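Putative uncharacterized protein TTHB187 (PDB 3SK9) cuts single-stranded DNA in a metal-stimulated reaction, as the N-terminal HD nuclease domain of the CRISPR-associated endonuclease/helicase Cas3. Local coordinates at residues 151-154 with 155-159; 160-164 with 165-169; 234-237 with 238-242. All coordinates share one frame; numbering follows the deposited sequence.

In the fold
The three contacts follow one another along a mostly helical HD nuclease domain. Contact 1 lies within helix 149-161; contact 2 takes over at the end of that helix and turns the chain into helix 165-181. Their centres are about 13 Å apart, and they meet where Lys167 NZ of contact 2 makes a weak hydrogen bond to Leu159 O of contact 1, so the pair forms one continuous edge, two helices joined by a turn, about 21 Å from the centre of the chain, away from the metal site. Contact 3, in helix 230-246, sits on the opposite side of that centre, about 36 Å from contact 1 and about 34 Å from contact 2 between centres. Its Ala234 side chain lies about 10 Å from that of His29, a metal-binding residue.

Contact 1: residues 151-154 with 155-159; sequences EKSR and ARRHL
Arg157 folds back along helix 149-161 toward Ser153 and Arg154, one turn earlier. Its CG lies off the usual staggered positions (chi1 -121°) and the chain bends again at chi3, which lays the guanidinium over the backbone with Arg154 CA beneath one face, toward the rim of the group. From there NH2 donates to Ser153 OG at 3.1 Å, with the hydroxyl 28° out of the guanidinium plane and the bond itself bent. Arg154 runs extended and crosses it at a slant: its CG touches Arg157 NH1 at 3.6 Å, the two guanidinium planes stand 57° apart, and its own NH1 is bonded to Trp107 O. On the neighbouring strip of the helix Lys152 and Arg156 lie side by side and point the same way, meeting only loosely, Lys152 CD to Arg156 NH2 at 4.1 Å, while Arg156 CG rests against Lys152 O at 3.2 Å. His158 brings CD2 to 3.1 Å from Arg154 O, obliquely to the ring. Under these side chains run the helical bonds Ala155 N to Glu151 O and Arg156 N to Lys152 O, at 3.0 and 2.9 Å. Ala155 packs against Phe113 and Leu116 of helix 110-124. Lys152 and Arg156, like Arg154 and Arg157, bring like charges near each other without contact, probably at some energetic cost; Ser153 OG offers Arg157 a neutral acceptor, and Arg154 also pairs weakly with Glu150.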
loop_
_atom_site.group_PDB
_atom_site.type_symbol
_atom_site.label_atom_id
_atom_site.label_comp_id
_atom_site.label_asym_id
_atom_site.label_seq_id
_atom_site.Cartn_x
_atom_site.Cartn_y
_atom_site.Cartn_z
ATOM N N GLU A 151 2.664 6.072 20.907
ATOM C CA GLU A 151 2.853 6.415 19.494
ATOM C C GLU A 151 1.691 7.257 18.943
ATOM O O GLU A 151 1.903 8.238 18.251
ATOM C CB GLU A 151 2.925 5.137 18.664
ATOM C CG GLU A 151 4.211 4.356 18.846
ATOM C CD GLU A 151 4.201 3.076 17.958
ATOM O OE1 GLU A 151 3.234 2.295 18.049
ATOM O OE2 GLU A 151 5.159 2.848 17.186
ATOM N N LYS A 152 0.459 6.848 19.227
ATOM C CA LYS A 152 -0.688 7.571 18.688
ATOM C C LYS A 152 -0.780 8.975 19.294
ATOM O O LYS A 152 -1.090 9.929 18.571
ATOM C CB LYS A 152 -1.977 6.785 18.891
ATOM C CG LYS A 152 -1.982 5.490 18.085
ATOM C CD LYS A 152 -3.328 4.817 18.124
ATOM C CE LYS A 152 -3.591 4.170 19.469
ATOM N NZ LYS A 152 -4.910 3.489 19.450
ATOM N N SER A 153 -0.482 9.114 20.589
ATOM C CA SER A 153 -0.462 10.429 21.225
ATOM C C SER A 153 0.549 11.336 20.538
ATOM O O SER A 153 0.239 12.493 20.256
ATOM C CB SER A 153 -0.136 10.291 22.732
ATOM O OG SER A 153 -0.014 11.566 23.339
ATOM N N ARG A 154 1.765 10.841 20.277
ATOM C CA ARG A 154 2.773 11.638 19.566
ATOM C C ARG A 154 2.342 12.024 18.172
ATOM O O ARG A 154 2.538 13.165 17.776
ATOM C CB ARG A 154 4.108 10.904 19.386
ATOM C CG ARG A 154 4.967 10.824 20.598
ATOM C CD ARG A 154 6.227 10.088 20.241
ATOM N NE ARG A 154 7.052 9.827 21.402
ATOM C CZ ARG A 154 8.357 9.599 21.343
ATOM N NH1 ARG A 154 8.985 9.604 20.176
ATOM N NH2 ARG A 154 9.038 9.371 22.452
ATOM N N ALA A 155 1.808 11.071 17.402
ATOM C CA ALA A 155 1.363 11.396 16.061
ATOM C C ALA A 155 0.268 12.484 16.099
ATOM O O ALA A 155 0.285 13.432 15.307
ATOM C CB ALA A 155 0.841 10.147 15.366
ATOM N N ARG A 156 -0.702 12.324 16.989
ATOM C CA ARG A 156 -1.842 13.246 17.045
ATOM C C ARG A 156 -1.369 14.665 17.417
ATOM O O ARG A 156 -1.946 15.668 16.980
ATOM C CB ARG A 156 -2.907 12.742 18.008
ATOM C CG ARG A 156 -3.640 11.489 17.562
ATOM C CD ARG A 156 -4.823 11.216 18.481
ATOM N NE ARG A 156 -5.149 9.803 18.665
ATOM C CZ ARG A 156 -5.856 9.069 17.811
ATOM N NH1 ARG A 156 -6.292 9.590 16.673
ATOM N NH2 ARG A 156 -6.121 7.806 18.094
ATOM N N ARG A 157 -0.289 14.757 18.178
ATOM C CA ARG A 157 0.309 16.070 18.479
ATOM C C ARG A 157 0.708 16.794 17.169
ATOM O O ARG A 157 0.414 17.987 16.955
ATOM C CB ARG A 157 1.514 15.900 19.415
ATOM C CG ARG A 157 1.404 16.636 20.744
ATOM C CD ARG A 157 2.551 16.281 21.717
ATOM N NE ARG A 157 2.293 15.032 22.441
ATOM C CZ ARG A 157 3.160 14.023 22.580
ATOM N NH1 ARG A 157 4.385 14.103 22.052
ATOM N NH2 ARG A 157 2.805 12.931 23.267
ATOM N N HIS A 158 1.355 16.067 16.270
ATOM C CA HIS A 158 1.730 16.635 14.985
ATOM C C HIS A 158 0.497 16.991 14.160
ATOM O O HIS A 158 0.439 18.032 13.499
ATOM C CB HIS A 158 2.569 15.639 14.175
ATOM C CG HIS A 158 3.907 15.327 14.774
ATOM N ND1 HIS A 158 4.999 16.159 14.637
ATOM C CD2 HIS A 158 4.335 14.255 15.479
ATOM C CE1 HIS A 158 6.037 15.614 15.247
ATOM N NE2 HIS A 158 5.663 14.454 15.760
ATOM N N LEU A 159 -0.490 16.117 14.188
ATOM C CA LEU A 159 -1.649 16.278 13.325
ATOM C C LEU A 159 -2.447 17.517 13.725
ATOM O O LEU A 159 -3.152 18.101 12.899
ATOM C CB LEU A 159 -2.544 15.025 13.367
ATOM C CG LEU A 159 -1.888 13.818 12.674
ATOM C CD1 LEU A 159 -2.764 12.588 12.792
ATOM C CD2 LEU A 159 -1.576 14.162 11.204
#

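Contact 2: residues 160-164 with 165-169; sequences RTEDP and LWKEA
Glu162 and Lys167 meet across the turn between helices 149-161 and 165-181, in a salt bridge of 3.0 Å from NZ to OE1. Lys167 NZ comes to the anti lone pair of OE1, its chain bending only at chi4, and the same oxygen is also paired with Arg170. Glu162 is buried: its CG stands between backbone N and carbonyl carbon (chi1 66°), and the extended chain crosses Trp166 at a slant, its carboxylate plane 23° from the ring plane, with OE2 3.9 Å from Trp166 CB. The indole completes the packed side, with Asp163 O in plane at its edge, 3.5 Å from CD1; Leu13 and Trp16 of helix 10-16 and Pro81 also touch the Trp166 side chain.

The solvent side holds Asp163 and Pro164. With CG anti to its backbone N (chi1 -167°), Asp163 sends OD2 alongside Leu165 to accept from Leu165 N at 3.1 Å, a nearly straight capping bond at the start of helix 165-181. Trp166 N adds a bond to Asp163 O, also 3.1 Å long. Two cations around one carboxylate oxygen probably favour the ionised form of the buried Glu162, while the Asp163 carboxylate satisfies an amide of the first helical turn and probably interacts favourably with the helix dipole.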
loop_
_atom_site.group_PDB
_atom_site.type_symbol
_atom_site.label_atom_id
_atom_site.label_comp_id
_atom_site.label_asym_id
_atom_site.label_seq_id
_atom_site.Cartn_x
_atom_site.Cartn_y
_atom_site.Cartn_z
ATOM N N ARG A 160 -2.350 17.914 14.990
ATOM C CA ARG A 160 -3.167 19.037 15.451
ATOM C C ARG A 160 -2.647 20.350 14.885
ATOM O O ARG A 160 -3.432 21.253 14.589
ATOM C CB ARG A 160 -3.236 19.089 16.974
ATOM C CG ARG A 160 -4.167 18.049 17.558
ATOM C CD ARG A 160 -4.435 18.322 19.035
ATOM N NE ARG A 160 -3.213 18.231 19.834
ATOM C CZ ARG A 160 -2.798 17.120 20.436
ATOM N NH1 ARG A 160 -3.517 16.003 20.340
ATOM N NH2 ARG A 160 -1.672 17.127 21.140
ATOM N N THR A 161 -1.333 20.445 14.703
ATOM C CA THR A 161 -0.732 21.694 14.236
ATOM C C THR A 161 -0.428 21.741 12.735
ATOM O O THR A 161 0.066 22.746 12.257
ATOM C CB THR A 161 0.564 22.040 15.009
ATOM O OG1 THR A 161 1.579 21.052 14.770
ATOM C CG2 THR A 161 0.278 22.138 16.505
ATOM N N GLU A 162 -0.722 20.680 11.973
ATOM C CA GLU A 162 -0.447 20.738 10.529
ATOM C C GLU A 162 -1.486 21.593 9.797
ATOM O O GLU A 162 -2.646 21.736 10.241
ATOM C CB GLU A 162 -0.407 19.328 9.905
ATOM C CG GLU A 162 -1.734 18.664 9.941
ATOM C CD GLU A 162 -1.764 17.244 9.335
ATOM O OE1 GLU A 162 -2.896 16.758 9.183
ATOM O OE2 GLU A 162 -0.706 16.636 9.007
ATOM N N ASP A 163 -1.066 22.147 8.667
ATOM C CA ASP A 163 -1.973 22.829 7.756
ATOM C C ASP A 163 -3.098 21.869 7.387
ATOM O O ASP A 163 -2.827 20.721 7.062
ATOM C CB ASP A 163 -1.208 23.251 6.509
ATOM C CG ASP A 163 -1.977 24.225 5.651
ATOM O OD1 ASP A 163 -1.396 25.252 5.262
ATOM O OD2 ASP A 163 -3.157 23.968 5.366
ATOM N N PRO A 164 -4.351 22.313 7.480
ATOM C CA PRO A 164 -5.553 21.503 7.178
ATOM C C PRO A 164 -5.604 20.906 5.758
ATOM O O PRO A 164 -6.251 19.873 5.522
ATOM C CB PRO A 164 -6.702 22.498 7.374
ATOM C CG PRO A 164 -6.162 23.522 8.291
ATOM C CD PRO A 164 -4.705 23.642 8.014
ATOM N N LEU A 165 -4.956 21.563 4.813
ATOM C CA LEU A 165 -4.872 21.069 3.431
ATOM C C LEU A 165 -4.254 19.644 3.357
ATOM O O LEU A 165 -4.575 18.861 2.461
ATOM C CB LEU A 165 -4.027 22.018 2.584
ATOM C CG LEU A 165 -4.280 21.985 1.070
ATOM C CD1 LEU A 165 -5.707 22.368 0.779
ATOM C CD2 LEU A 165 -3.306 22.911 0.336
ATOM N N TRP A 166 -3.369 19.322 4.293
ATOM C CA TRP A 166 -2.782 17.969 4.354
ATOM C C TRP A 166 -3.856 16.868 4.495
ATOM O O TRP A 166 -3.714 15.791 3.926
ATOM C CB TRP A 166 -1.748 17.859 5.492
ATOM C CG TRP A 166 -0.400 18.462 5.155
ATOM C CD1 TRP A 166 0.117 19.646 5.606
ATOM C CD2 TRP A 166 0.579 17.910 4.264
ATOM N NE1 TRP A 166 1.368 19.851 5.057
ATOM C CE2 TRP A 166 1.672 18.793 4.239
ATOM C CE3 TRP A 166 0.647 16.733 3.510
ATOM C CZ2 TRP A 166 2.813 18.539 3.487
ATOM C CZ3 TRP A 166 1.801 16.486 2.759
ATOM C CH2 TRP A 166 2.846 17.380 2.750
ATOM N N LYS A 167 -4.914 17.118 5.268
ATOM C CA LYS A 167 -5.942 16.093 5.447
ATOM C C LYS A 167 -6.645 15.887 4.114
ATOM O O LYS A 167 -7.020 14.770 3.748
ATOM C CB LYS A 167 -6.956 16.498 6.520
ATOM C CG LYS A 167 -6.345 16.692 7.903
ATOM C CD LYS A 167 -7.309 17.425 8.846
ATOM C CE LYS A 167 -6.841 17.336 10.304
ATOM N NZ LYS A 167 -5.427 17.768 10.518
ATOM N N GLU A 168 -6.827 16.970 3.382
ATOM C CA GLU A 168 -7.479 16.862 2.065
ATOM C C GLU A 168 -6.559 16.131 1.049
ATOM O O GLU A 168 -7.034 15.265 0.296
ATOM C CB GLU A 168 -7.893 18.237 1.560
ATOM C CG GLU A 168 -9.048 18.825 2.369
ATOM C CD GLU A 168 -9.293 20.294 2.056
ATOM O OE1 GLU A 168 -10.049 20.603 1.113
ATOM O OE2 GLU A 168 -8.719 21.151 2.756
ATOM N N ALA A 169 -5.268 16.485 1.032
ATOM C CA ALA A 169 -4.269 15.879 0.139
ATOM C C ALA A 169 -4.201 14.355 0.321
ATOM O O ALA A 169 -4.048 13.607 -0.644
ATOM C CB ALA A 169 -2.864 16.483 0.379
#

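Contact 3: residues 234-237 with 238-242; sequences ALRL and AQEAL
Arg236 and Glu240, four residues apart on helix 230-246, stand side by side and point the same way from the helix surface. Arg236 places CG anti to its backbone N (chi1 -172°), continues extended through chi2, then bends at chi3 to swing its guanidinium toward the next turn. Glu240 differs at the first torsion, with CG anti to its carbonyl carbon (chi1 -78°), and is extended beyond CG. Arg236 NH1 and Glu240 OE2 close a salt bridge at 2.8 Å, but the hydrogen bond in it is weak: the N-H points well off the oxygen, and the two flat groups are turned 60° apart. Arg236 NH2 is held in addition by Glu233, its stronger partner.

The pair is an i to i+4 salt bridge on the exposed face of an amphipathic helix of the HD nuclease domain, packed against helices 26-43 and 196-213. The buried face carries Ala234, Ala238 and Ala241, short side chains that probably let the helix sit close to its neighbours: Ala234 touches Asp32 and Ala35 of helix 26-43, Ala238 meets Phe219, and Ala241 meets Val212 and Leu218. Gln239 NE2 is bonded to Asn243 OD1. Leu237 packs against Phe219 and Arg223, while its carbonyl O accepts from Ala241 N at 2.9 Å.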
loop_
_atom_site.group_PDB
_atom_site.type_symbol
_atom_site.label_atom_id
_atom_site.label_comp_id
_atom_site.label_asym_id
_atom_site.label_seq_id
_atom_site.Cartn_x
_atom_site.Cartn_y
_atom_site.Cartn_z
ATOM N N ALA A 234 4.686 0.782 -14.774
ATOM C CA ALA A 234 4.930 0.186 -13.446
ATOM C C ALA A 234 4.627 -1.339 -13.409
ATOM O O ALA A 234 5.326 -2.093 -12.754
ATOM C CB ALA A 234 4.105 0.950 -12.360
ATOM N N LEU A 235 3.582 -1.796 -14.107
ATOM C CA LEU A 235 3.290 -3.245 -14.181
ATOM C C LEU A 235 4.418 -4.016 -14.921
ATOM O O LEU A 235 4.803 -5.122 -14.539
ATOM C CB LEU A 235 1.928 -3.460 -14.845
ATOM C CG LEU A 235 0.783 -3.186 -13.863
ATOM C CD1 LEU A 235 -0.571 -3.017 -14.577
ATOM C CD2 LEU A 235 0.706 -4.292 -12.754
ATOM N N ARG A 236 4.973 -3.403 -15.968
ATOM C CA ARG A 236 6.067 -4.036 -16.692
ATOM C C ARG A 236 7.285 -4.134 -15.785
ATOM O O ARG A 236 7.953 -5.152 -15.735
ATOM C CB ARG A 236 6.401 -3.207 -17.934
ATOM C CG ARG A 236 7.410 -3.888 -18.886
ATOM C CD ARG A 236 7.896 -2.907 -19.986
ATOM N NE ARG A 236 8.760 -1.876 -19.410
ATOM C CZ ARG A 236 10.008 -2.101 -19.007
ATOM N NH1 ARG A 236 10.535 -3.314 -19.144
ATOM N NH2 ARG A 236 10.737 -1.128 -18.480
ATOM N N LEU A 237 7.569 -3.052 -15.048
ATOM C CA LEU A 237 8.708 -3.053 -14.154
ATOM C C LEU A 237 8.496 -4.094 -13.044
ATOM O O LEU A 237 9.442 -4.745 -12.586
ATOM C CB LEU A 237 8.882 -1.660 -13.525
ATOM C CG LEU A 237 9.376 -0.535 -14.456
ATOM C CD1 LEU A 237 9.232 0.801 -13.659
ATOM C CD2 LEU A 237 10.821 -0.775 -14.833
ATOM N N ALA A 238 7.263 -4.220 -12.582
ATOM C CA ALA A 238 6.960 -5.194 -11.513
ATOM C C ALA A 238 7.228 -6.616 -11.995
ATOM O O ALA A 238 7.780 -7.449 -11.279
ATOM C CB ALA A 238 5.495 -5.059 -11.086
ATOM N N GLN A 239 6.818 -6.899 -13.220
ATOM C CA GLN A 239 7.011 -8.249 -13.755
ATOM C C GLN A 239 8.509 -8.534 -13.894
ATOM O O GLN A 239 8.973 -9.623 -13.536
ATOM C CB GLN A 239 6.276 -8.422 -15.091
ATOM C CG GLN A 239 6.168 -9.918 -15.523
ATOM C CD GLN A 239 5.590 -10.821 -14.399
ATOM O OE1 GLN A 239 4.459 -10.621 -13.938
ATOM N NE2 GLN A 239 6.386 -11.801 -13.949
ATOM N N GLU A 240 9.284 -7.559 -14.357
ATOM C CA GLU A 240 10.745 -7.754 -14.466
ATOM C C GLU A 240 11.388 -7.975 -13.112
ATOM O O GLU A 240 12.300 -8.780 -12.972
ATOM C CB GLU A 240 11.443 -6.566 -15.149
ATOM C CG GLU A 240 11.328 -6.527 -16.654
ATOM C CD GLU A 240 12.197 -5.428 -17.258
ATOM O OE1 GLU A 240 13.117 -5.752 -18.045
ATOM O OE2 GLU A 240 11.971 -4.238 -16.934
ATOM N N ALA A 241 10.922 -7.225 -12.123
ATOM C CA ALA A 241 11.493 -7.266 -10.788
ATOM C C ALA A 241 11.174 -8.620 -10.186
ATOM O O ALA A 241 12.033 -9.264 -9.579
ATOM C CB ALA A 241 10.894 -6.175 -9.915
ATOM N N LEU A 242 9.941 -9.068 -10.348
ATOM C CA LEU A 242 9.593 -10.380 -9.760
ATOM C C LEU A 242 10.432 -11.475 -10.409
ATOM O O LEU A 242 10.917 -12.376 -9.715
ATOM C CB LEU A 242 8.105 -10.660 -9.849
ATOM C CG LEU A 242 7.306 -9.635 -9.045
ATOM C CD1 LEU A 242 5.880 -9.847 -9.373
ATOM C CD2 LEU A 242 7.573 -9.776 -7.523
#